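Local coordinates for 5-carboxymethyl-2-hydroxymuconate semialdehyde dehydrogenase (Thermus thermophilus, PDB 2D4E), which probably catalyses the NAD-dependent oxidation of 5-carboxymethyl-2-hydroxymuconate semialdehyde to the corresponding acid, as an aldehyde dehydrogenase, at residues His264-Ser276 with Gly480-Phe494. Residues are numbered along the deposited sequence; the frame is centred on the assembly and turned at random.
Sequences HLKRLSPELGGKS and GSGDRREGGTYALDF. With NAD (nicotinamide-adenine-dinucleotide), chain K.
R267 NH1 donates to the backbone O of F494 at 3.0 Å, in a bent bond from above the carbonyl plane. CG of R267, anti to the backbone N (chi1 -173°), lies over one face of the R484 guanidinium. The guanidinium planes are 18° apart. Their like charges are probably offset by acids: D497 pairs with R267 NH2, and D483 of the second subunit with R267 NE and R484 NH2. With an alanine in place of R267, the F494 carbonyl is likely to lose this donor, and both acids a charged mate. S269 CB sits 3.5 Å from the centroid of the F494 ring, a CH-pi contact. S269 OG holds two waters: one also serves R485 O and, weakly, E486 OE2, the other D483 O. R182 is a further partner of S269 and E486 OE2, and Y495 OH of the latter. L268 O receives a water shared with D483 OD2 and a weak bond from R484 NE. E271 and G482 form a single bridge, flanked by D483 N to P270 O (3.1 Å) and L272 N to S481 O (2.9 Å). S481 OG donates to G273 O at 2.7 Å. L272 O accepts a hydrogen bond from NAD N7N (3.1 Å). Strand 267-271 is outermost, within this chain, in a parallel sheet consistent with the Rossmann-like NAD-binding domain of aldehyde dehydrogenases. E271-G273 at its end line the NAD pocket. Strand 244-248 flanks it, segment 480-486 runs beside it, and F494 from helix 488-495 packs on L244 and T246.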
ATOM      1  N   HIS C 264     -19.649 -17.255 -20.840  1.00 25.22           N
ATOM      2  CA  HIS C 264     -18.444 -17.842 -20.273  1.00 21.44           C
ATOM      3  C   HIS C 264     -17.953 -17.041 -19.068  1.00 19.96           C
ATOM      4  O   HIS C 264     -16.822 -17.175 -18.618  1.00 19.93           O
ATOM      5  CB  HIS C 264     -17.366 -17.863 -21.358  1.00 23.86           C
ATOM      6  CG  HIS C 264     -17.737 -18.869 -22.417  1.00 27.63           C
ATOM      7  ND1 HIS C 264     -18.171 -18.523 -23.654  1.00 34.22           N
ATOM      8  CD2 HIS C 264     -17.708 -20.265 -22.330  1.00 27.76           C
ATOM      9  CE1 HIS C 264     -18.395 -19.685 -24.298  1.00 31.50           C
ATOM     10  NE2 HIS C 264     -18.126 -20.744 -23.530  1.00 33.57           N
ATOM     11  N   LEU C 265     -18.832 -16.192 -18.541  1.00 20.96           N
ATOM     12  CA  LEU C 265     -18.508 -15.354 -17.391  1.00 22.95           C
ATOM     13  C   LEU C 265     -17.131 -14.718 -17.558  1.00 26.55           C
ATOM     14  O   LEU C 265     -16.288 -14.790 -16.663  1.00 27.02           O
ATOM     15  CB  LEU C 265     -18.547 -16.192 -16.111  1.00 22.73           C
ATOM     16  CG  LEU C 265     -19.936 -16.711 -15.728  1.00 28.88           C
ATOM     17  CD1 LEU C 265     -19.823 -17.741 -14.620  1.00 27.70           C
ATOM     18  CD2 LEU C 265     -20.814 -15.543 -15.298  1.00 25.66           C
ATOM     19  N   LYS C 266     -16.902 -14.099 -18.709  1.00 21.93           N
ATOM     20  CA  LYS C 266     -15.617 -13.471 -18.965  1.00 19.09           C
ATOM     21  C   LYS C 266     -15.432 -12.187 -18.165  1.00 19.45           C
ATOM     22  O   LYS C 266     -16.396 -11.497 -17.849  1.00 21.38           O
ATOM     23  CB  LYS C 266     -15.464 -13.177 -20.457  1.00 21.98           C
ATOM     24  CG  LYS C 266     -15.468 -14.424 -21.316  1.00 21.14           C
ATOM     25  CD  LYS C 266     -14.999 -14.129 -22.720  1.00 24.45           C
ATOM     26  CE  LYS C 266     -14.847 -15.407 -23.530  1.00 21.19           C
ATOM     27  NZ  LYS C 266     -14.259 -15.093 -24.858  1.00 19.28           N
ATOM     28  N   ARG C 267     -14.181 -11.889 -17.830  1.00 19.66           N
ATOM     29  CA  ARG C 267     -13.843 -10.676 -17.098  1.00 19.98           C
ATOM     30  C   ARG C 267     -13.653  -9.587 -18.154  1.00 21.31           C
ATOM     31  O   ARG C 267     -12.899  -9.769 -19.112  1.00 21.93           O
ATOM     32  CB  ARG C 267     -12.546 -10.884 -16.315  1.00 17.89           C
ATOM     33  CG  ARG C 267     -12.172  -9.745 -15.383  1.00 22.65           C
ATOM     34  CD  ARG C 267     -10.883 -10.074 -14.625  1.00 22.05           C
ATOM     35  NE  ARG C 267     -10.917 -11.437 -14.101  1.00 23.68           N
ATOM     36  CZ  ARG C 267      -9.905 -12.037 -13.484  1.00 30.92           C
ATOM     37  NH1 ARG C 267      -8.757 -11.396 -13.289  1.00 26.90           N
ATOM     38  NH2 ARG C 267     -10.045 -13.285 -13.054  1.00 25.33           N
ATOM     39  N   LEU C 268     -14.327  -8.455 -17.974  1.00 24.47           N
ATOM     40  CA  LEU C 268     -14.254  -7.354 -18.933  1.00 21.71           C
ATOM     41  C   LEU C 268     -13.697  -6.057 -18.341  1.00 25.48           C
ATOM     42  O   LEU C 268     -13.986  -5.707 -17.196  1.00 18.63           O
ATOM     43  CB  LEU C 268     -15.657  -7.109 -19.515  1.00 28.99           C
ATOM     44  CG  LEU C 268     -15.920  -5.970 -20.511  1.00 43.12           C
ATOM     45  CD1 LEU C 268     -15.015  -6.097 -21.736  1.00 41.37           C
ATOM     46  CD2 LEU C 268     -17.382  -6.015 -20.940  1.00 42.07           C
ATOM     47  N   SER C 269     -12.894  -5.355 -19.141  1.00 22.87           N
ATOM     48  CA  SER C 269     -12.294  -4.082 -18.747  1.00 18.89           C
ATOM     49  C   SER C 269     -12.644  -3.066 -19.830  1.00 23.18           C
ATOM     50  O   SER C 269     -11.817  -2.739 -20.685  1.00 19.96           O
ATOM     51  CB  SER C 269     -10.774  -4.224 -18.640  1.00 20.15           C
ATOM     52  OG  SER C 269     -10.177  -2.980 -18.332  1.00 18.99           O
ATOM     53  N   PRO C 270     -13.877  -2.539 -19.797  1.00 16.45           N
ATOM     54  CA  PRO C 270     -14.323  -1.570 -20.797  1.00 17.02           C
ATOM     55  C   PRO C 270     -14.036  -0.093 -20.568  1.00 19.13           C
ATOM     56  O   PRO C 270     -14.271   0.444 -19.489  1.00 19.17           O
ATOM     57  CB  PRO C 270     -15.822  -1.842 -20.874  1.00 15.53           C
ATOM     58  CG  PRO C 270     -16.160  -2.076 -19.431  1.00 16.75           C
ATOM     59  CD  PRO C 270     -15.000  -2.948 -18.928  1.00 20.43           C
ATOM     60  N   GLU C 271     -13.526   0.543 -21.614  1.00 16.80           N
ATOM     61  CA  GLU C 271     -13.245   1.977 -21.639  1.00 16.20           C
ATOM     62  C   GLU C 271     -14.186   2.394 -22.766  1.00 17.57           C
ATOM     63  O   GLU C 271     -13.900   2.181 -23.947  1.00 19.10           O
ATOM     64  CB  GLU C 271     -11.782   2.230 -21.997  1.00 15.32           C
ATOM     65  CG  GLU C 271     -10.809   1.751 -20.921  1.00 16.32           C
ATOM     66  CD  GLU C 271      -9.358   1.903 -21.330  1.00 20.25           C
ATOM     67  OE1 GLU C 271      -9.089   1.874 -22.548  1.00 24.98           O
ATOM     68  OE2 GLU C 271      -8.485   2.029 -20.439  1.00 21.60           O
ATOM     69  N   LEU C 272     -15.330   2.948 -22.385  1.00 18.37           N
ATOM     70  CA  LEU C 272     -16.357   3.305 -23.349  1.00 17.93           C
ATOM     71  C   LEU C 272     -16.502   4.794 -23.674  1.00 20.00           C
ATOM     72  O   LEU C 272     -15.553   5.565 -23.528  1.00 18.61           O
ATOM     73  CB  LEU C 272     -17.686   2.699 -22.871  1.00 17.50           C
ATOM     74  CG  LEU C 272     -17.528   1.236 -22.394  1.00 17.77           C
ATOM     75  CD1 LEU C 272     -18.820   0.746 -21.771  1.00 14.71           C
ATOM     76  CD2 LEU C 272     -17.120   0.330 -23.562  1.00 11.38           C
ATOM     77  N   GLY C 273     -17.697   5.183 -24.116  1.00 18.50           N
ATOM     78  CA  GLY C 273     -17.952   6.560 -24.512  1.00 18.57           C
ATOM     79  C   GLY C 273     -17.811   7.652 -23.473  1.00 19.50           C
ATOM     80  O   GLY C 273     -17.613   7.392 -22.289  1.00 19.97           O
ATOM     81  N   GLY C 274     -17.910   8.895 -23.931  1.00 17.36           N
ATOM     82  CA  GLY C 274     -17.806  10.018 -23.026  1.00 17.59           C
ATOM     83  C   GLY C 274     -18.464  11.269 -23.578  1.00 20.77           C
ATOM     84  O   GLY C 274     -18.736  11.372 -24.777  1.00 18.85           O
ATOM     85  N   LYS C 275     -18.743  12.210 -22.683  1.00 13.33           N
ATOM     86  CA  LYS C 275     -19.337  13.496 -23.031  1.00 17.74           C
ATOM     87  C   LYS C 275     -18.824  14.394 -21.920  1.00 15.63           C
ATOM     88  O   LYS C 275     -19.593  15.064 -21.221  1.00 19.65           O
ATOM     89  CB  LYS C 275     -20.870  13.438 -22.987  1.00 19.77           C
ATOM     90  CG  LYS C 275     -21.549  14.659 -23.621  1.00 20.09           C
ATOM     91  CD  LYS C 275     -21.475  14.591 -25.150  1.00 17.87           C
ATOM     92  CE  LYS C 275     -21.916  15.893 -25.798  1.00 21.01           C
ATOM     93  NZ  LYS C 275     -21.772  15.853 -27.285  1.00 23.55           N
ATOM     94  N   SER C 276     -17.505  14.381 -21.765  1.00 16.59           N
ATOM     95  CA  SER C 276     -16.815  15.124 -20.723  1.00 19.78           C
ATOM     96  C   SER C 276     -17.038  16.629 -20.774  1.00 20.24           C
ATOM     97  O   SER C 276     -16.941  17.248 -21.826  1.00 20.41           O
ATOM     98  CB  SER C 276     -15.319  14.808 -20.787  1.00 22.18           C
ATOM     99  OG  SER C 276     -15.112  13.406 -20.768  1.00 21.71           O
ATOM    100  N   GLY C 480     -21.862   5.196 -17.775  1.00 19.85           N
ATOM    101  CA  GLY C 480     -21.769   4.617 -19.107  1.00 17.81           C
ATOM    102  C   GLY C 480     -20.402   4.715 -19.774  1.00 20.45           C
ATOM    103  O   GLY C 480     -20.254   4.343 -20.939  1.00 22.70           O
ATOM    104  N   SER C 481     -19.394   5.195 -19.053  1.00 17.95           N
ATOM    105  CA  SER C 481     -18.065   5.324 -19.641  1.00 15.59           C
ATOM    106  C   SER C 481     -17.181   4.114 -19.404  1.00 21.99           C
ATOM    107  O   SER C 481     -16.013   4.104 -19.800  1.00 18.10           O
ATOM    108  CB  SER C 481     -17.371   6.587 -19.123  1.00 15.77           C
ATOM    109  OG  SER C 481     -17.996   7.742 -19.657  1.00 20.73           O
ATOM    110  N   GLY C 482     -17.732   3.092 -18.755  1.00 17.65           N
ATOM    111  CA  GLY C 482     -16.954   1.892 -18.519  1.00 18.20           C
ATOM    112  C   GLY C 482     -16.778   1.513 -17.067  1.00 21.95           C
ATOM    113  O   GLY C 482     -17.474   2.007 -16.177  1.00 24.06           O
ATOM    114  N   ASP C 483     -15.831   0.620 -16.833  1.00 20.12           N
ATOM    115  CA  ASP C 483     -15.549   0.144 -15.496  1.00 22.38           C
ATOM    116  C   ASP C 483     -14.113  -0.375 -15.461  1.00 20.38           C
ATOM    117  O   ASP C 483     -13.487  -0.553 -16.509  1.00 19.60           O
ATOM    118  CB  ASP C 483     -16.544  -0.963 -15.130  1.00 25.51           C
ATOM    119  CG  ASP C 483     -16.395  -1.429 -13.697  1.00 31.18           C
ATOM    120  OD1 ASP C 483     -16.271  -0.568 -12.795  1.00 30.36           O
ATOM    121  OD2 ASP C 483     -16.410  -2.659 -13.472  1.00 38.92           O
ATOM    122  N   ARG C 484     -13.594  -0.606 -14.257  1.00 18.96           N
ATOM    123  CA  ARG C 484     -12.228  -1.087 -14.080  1.00 21.46           C
ATOM    124  C   ARG C 484     -11.268   0.052 -14.385  1.00 22.93           C
ATOM    125  O   ARG C 484     -11.671   1.109 -14.876  1.00 22.99           O
ATOM    126  CB  ARG C 484     -11.930  -2.248 -15.028  1.00 29.72           C
ATOM    127  CG  ARG C 484     -12.872  -3.431 -14.906  1.00 31.70           C
ATOM    128  CD  ARG C 484     -12.350  -4.421 -13.906  1.00 39.65           C
ATOM    129  NE  ARG C 484     -13.116  -5.664 -13.910  1.00 37.09           N
ATOM    130  CZ  ARG C 484     -12.839  -6.699 -13.130  1.00 25.29           C
ATOM    131  NH1 ARG C 484     -11.812  -6.631 -12.297  1.00 20.48           N
ATOM    132  NH2 ARG C 484     -13.595  -7.789 -13.173  1.00 33.54           N
ATOM    133  N   ARG C 485      -9.990  -0.173 -14.109  1.00 21.00           N
ATOM    134  CA  ARG C 485      -8.986   0.846 -14.358  1.00 19.77           C
ATOM    135  C   ARG C 485      -7.728   0.276 -14.988  1.00 21.33           C
ATOM    136  O   ARG C 485      -7.412  -0.902 -14.822  1.00 20.45           O
ATOM    137  CB  ARG C 485      -8.625   1.544 -13.046  1.00 17.23           C
ATOM    138  CG  ARG C 485      -9.768   2.329 -12.409  1.00 16.64           C
ATOM    139  CD  ARG C 485      -9.982   3.679 -13.088  1.00 12.83           C
ATOM    140  NE  ARG C 485     -11.076   4.414 -12.458  1.00 14.57           N
ATOM    141  CZ  ARG C 485     -12.366   4.242 -12.743  1.00 14.09           C
ATOM    142  NH1 ARG C 485     -12.744   3.364 -13.663  1.00 18.86           N
ATOM    143  NH2 ARG C 485     -13.286   4.941 -12.092  1.00 14.85           N
ATOM    144  N   GLU C 486      -7.031   1.125 -15.737  1.00 19.76           N
ATOM    145  CA  GLU C 486      -5.766   0.774 -16.373  1.00 21.45           C
ATOM    146  C   GLU C 486      -4.751   1.731 -15.749  1.00 21.34           C
ATOM    147  O   GLU C 486      -5.139   2.728 -15.127  1.00 19.57           O
ATOM    148  CB  GLU C 486      -5.815   1.006 -17.890  1.00 14.03           C
ATOM    149  CG  GLU C 486      -6.572  -0.050 -18.691  1.00 12.73           C
ATOM    150  CD  GLU C 486      -5.866  -1.402 -18.718  1.00 15.20           C
ATOM    151  OE1 GLU C 486      -4.686  -1.483 -18.325  1.00 19.04           O
ATOM    152  OE2 GLU C 486      -6.489  -2.388 -19.148  1.00 17.79           O
ATOM    153  N   GLY C 487      -3.466   1.432 -15.907  1.00 19.03           N
ATOM    154  CA  GLY C 487      -2.439   2.297 -15.352  1.00 18.15           C
ATOM    155  C   GLY C 487      -1.684   1.695 -14.179  1.00 20.66           C
ATOM    156  O   GLY C 487      -2.270   1.439 -13.125  1.00 22.52           O
ATOM    157  N   GLY C 488      -0.383   1.471 -14.363  1.00 17.46           N
ATOM    158  CA  GLY C 488       0.448   0.910 -13.308  1.00 21.88           C
ATOM    159  C   GLY C 488      -0.125  -0.281 -12.550  1.00 22.33           C
ATOM    160  O   GLY C 488      -0.565  -1.265 -13.144  1.00 22.37           O
ATOM    161  N   THR C 489      -0.121  -0.187 -11.226  1.00 22.85           N
ATOM    162  CA  THR C 489      -0.631  -1.255 -10.377  1.00 23.01           C
ATOM    163  C   THR C 489      -2.143  -1.459 -10.486  1.00 22.40           C
ATOM    164  O   THR C 489      -2.645  -2.543 -10.193  1.00 20.58           O
ATOM    165  CB  THR C 489      -0.284  -0.991  -8.901  1.00 24.42           C
ATOM    166  OG1 THR C 489      -0.853   0.262  -8.495  1.00 36.57           O
ATOM    167  CG2 THR C 489       1.215  -0.941  -8.712  1.00 21.63           C
ATOM    168  N   TYR C 490      -2.874  -0.429 -10.904  1.00 17.03           N
ATOM    169  CA  TYR C 490      -4.322  -0.565 -11.021  1.00 17.85           C
ATOM    170  C   TYR C 490      -4.716  -1.566 -12.097  1.00 21.29           C
ATOM    171  O   TYR C 490      -5.758  -2.216 -11.998  1.00 23.57           O
ATOM    172  CB  TYR C 490      -4.966   0.790 -11.302  1.00 16.38           C
ATOM    173  CG  TYR C 490      -4.677   1.788 -10.215  1.00 17.80           C
ATOM    174  CD1 TYR C 490      -3.609   2.679 -10.323  1.00 17.45           C
ATOM    175  CD2 TYR C 490      -5.428   1.791  -9.040  1.00 15.21           C
ATOM    176  CE1 TYR C 490      -3.292   3.552  -9.272  1.00 18.65           C
ATOM    177  CE2 TYR C 490      -5.124   2.649  -7.994  1.00 14.30           C
ATOM    178  CZ  TYR C 490      -4.061   3.525  -8.112  1.00 18.78           C
ATOM    179  OH  TYR C 490      -3.784   4.375  -7.072  1.00 17.59           O
ATOM    180  N   ALA C 491      -3.879  -1.691 -13.122  1.00 17.91           N
ATOM    181  CA  ALA C 491      -4.129  -2.632 -14.202  1.00 17.38           C
ATOM    182  C   ALA C 491      -4.049  -4.066 -13.669  1.00 20.45           C
ATOM    183  O   ALA C 491      -4.716  -4.962 -14.182  1.00 20.92           O
ATOM    184  CB  ALA C 491      -3.101  -2.428 -15.323  1.00 18.33           C
ATOM    185  N   LEU C 492      -3.234  -4.277 -12.635  1.00 21.24           N
ATOM    186  CA  LEU C 492      -3.062  -5.606 -12.044  1.00 25.37           C
ATOM    187  C   LEU C 492      -4.357  -6.255 -11.597  1.00 27.41           C
ATOM    188  O   LEU C 492      -4.511  -7.470 -11.698  1.00 23.53           O
ATOM    189  CB  LEU C 492      -2.129  -5.552 -10.835  1.00 23.56           C
ATOM    190  CG  LEU C 492      -0.618  -5.534 -11.046  1.00 25.26           C
ATOM    191  CD1 LEU C 492       0.048  -5.414  -9.683  1.00 21.86           C
ATOM    192  CD2 LEU C 492      -0.161  -6.809 -11.753  1.00 20.90           C
ATOM    193  N   ASP C 493      -5.281  -5.448 -11.088  1.00 29.08           N
ATOM    194  CA  ASP C 493      -6.548  -5.978 -10.611  1.00 30.07           C
ATOM    195  C   ASP C 493      -7.360  -6.670 -11.683  1.00 28.15           C
ATOM    196  O   ASP C 493      -8.222  -7.495 -11.377  1.00 31.07           O
ATOM    197  CB  ASP C 493      -7.367  -4.870  -9.957  1.00 41.75           C
ATOM    198  CG  ASP C 493      -6.994  -4.673  -8.504  1.00 54.55           C
ATOM    199  OD1 ASP C 493      -7.327  -5.568  -7.691  1.00 53.45           O
ATOM    200  OD2 ASP C 493      -6.357  -3.641  -8.184  1.00 55.15           O
ATOM    201  N   PHE C 494      -7.088  -6.344 -12.940  1.00 25.00           N
ATOM    202  CA  PHE C 494      -7.807  -6.976 -14.031  1.00 21.49           C
ATOM    203  C   PHE C 494      -7.019  -8.115 -14.666  1.00 20.55           C
ATOM    204  O   PHE C 494      -7.564  -9.191 -14.892  1.00 20.27           O
ATOM    205  CB  PHE C 494      -8.174  -5.952 -15.112  1.00 17.63           C
ATOM    206  CG  PHE C 494      -8.732  -6.573 -16.368  1.00 16.11           C
ATOM    207  CD1 PHE C 494      -7.924  -6.760 -17.487  1.00 15.44           C
ATOM    208  CD2 PHE C 494     -10.059  -6.993 -16.422  1.00 15.94           C
ATOM    209  CE1 PHE C 494      -8.430  -7.357 -18.649  1.00 18.38           C
ATOM    210  CE2 PHE C 494     -10.579  -7.592 -17.575  1.00 18.98           C
ATOM    211  CZ  PHE C 494      -9.760  -7.776 -18.694  1.00 19.31           C
TER
HETATM  212  PA  NAD K1701     -16.836   0.493 -31.856  1.00 28.04           P
HETATM  213  O1A NAD K1701     -17.847   0.103 -32.832  1.00 35.18           O
HETATM  214  O2A NAD K1701     -17.233   0.154 -30.479  1.00 32.03           O
HETATM  215  O5B NAD K1701     -15.389  -0.201 -32.098  1.00 29.93           O
HETATM  216  C5B NAD K1701     -14.526  -0.754 -31.050  1.00 24.02           C
HETATM  217  C4B NAD K1701     -14.209  -2.188 -31.415  1.00 26.30           C
HETATM  218  O4B NAD K1701     -15.455  -2.891 -31.219  1.00 25.28           O
HETATM  219  C3B NAD K1701     -13.858  -2.421 -32.911  1.00 24.85           C
HETATM  220  O3B NAD K1701     -12.599  -3.114 -33.037  1.00 20.81           O
HETATM  221  C2B NAD K1701     -15.070  -3.219 -33.419  1.00 25.91           C
HETATM  222  O2B NAD K1701     -14.743  -4.134 -34.489  1.00 22.44           O
HETATM  223  C1B NAD K1701     -15.539  -3.905 -32.151  1.00 21.50           C
HETATM  224  N9A NAD K1701     -16.926  -4.325 -32.228  1.00 23.48           N
HETATM  225  C8A NAD K1701     -18.016  -3.671 -32.772  1.00 20.45           C
HETATM  226  N7A NAD K1701     -19.173  -4.365 -32.671  1.00 22.94           N
HETATM  227  C5A NAD K1701     -18.775  -5.530 -32.016  1.00 20.50           C
HETATM  228  C6A NAD K1701     -19.517  -6.699 -31.597  1.00 26.71           C
HETATM  229  N6A NAD K1701     -20.828  -6.843 -31.805  1.00 28.32           N
HETATM  230  N1A NAD K1701     -18.792  -7.693 -30.956  1.00 22.55           N
HETATM  231  C2A NAD K1701     -17.425  -7.536 -30.746  1.00 20.01           C
HETATM  232  N3A NAD K1701     -16.666  -6.507 -31.095  1.00 23.38           N
HETATM  233  C4A NAD K1701     -17.393  -5.526 -31.729  1.00 23.35           C
HETATM  234  O3  NAD K1701     -16.589   1.984 -32.035  1.00 38.43           O
HETATM  235  PN  NAD K1701     -15.412   2.966 -32.442  1.00 29.83           P
HETATM  236  O1N NAD K1701     -15.952   3.794 -33.540  1.00 41.02           O
HETATM  237  O2N NAD K1701     -14.207   2.178 -32.748  1.00 31.72           O
HETATM  238  O5D NAD K1701     -15.476   3.732 -31.097  1.00 42.63           O
HETATM  239  C5D NAD K1701     -15.048   5.044 -30.826  1.00 23.70           C
HETATM  240  C4D NAD K1701     -15.502   5.055 -29.401  1.00 23.47           C
HETATM  241  O4D NAD K1701     -14.491   4.541 -28.504  1.00 21.05           O
HETATM  242  C3D NAD K1701     -16.021   6.377 -28.855  1.00 23.42           C
HETATM  243  O3D NAD K1701     -17.302   6.248 -28.205  1.00 29.39           O
HETATM  244  C2D NAD K1701     -14.881   6.778 -27.921  1.00 19.11           C
HETATM  245  O2D NAD K1701     -15.355   7.665 -26.887  1.00 20.88           O
HETATM  246  C1D NAD K1701     -14.402   5.430 -27.431  1.00 22.68           C
HETATM  247  N1N NAD K1701     -13.031   5.457 -26.894  1.00 23.91           N
HETATM  248  C2N NAD K1701     -12.994   5.364 -25.511  1.00 20.92           C
HETATM  249  C3N NAD K1701     -11.737   5.397 -24.927  1.00 23.47           C
HETATM  250  C7N NAD K1701     -11.556   5.327 -23.418  1.00 20.13           C
HETATM  251  O7N NAD K1701     -10.425   5.356 -22.969  1.00 25.59           O
HETATM  252  N7N NAD K1701     -12.631   5.244 -22.613  1.00 21.78           N
HETATM  253  C4N NAD K1701     -10.516   5.528 -25.737  1.00 25.85           C
HETATM  254  C5N NAD K1701     -10.713   5.612 -27.146  1.00 20.86           C
HETATM  255  C6N NAD K1701     -11.920   5.585 -27.790  1.00 19.12           C
HETATM  256  O   HOH W   1     -15.904  -7.947 -15.590  1.00 29.89           O
HETATM  257  O   HOH W   2     -16.252  -4.939 -15.244  1.00 42.14           O
HETATM  258  O   HOH W   3      -8.052  -3.106 -16.899  1.00 18.67           O
HETATM  259  O   HOH W   4     -11.316  -0.323 -18.054  1.00 22.15           O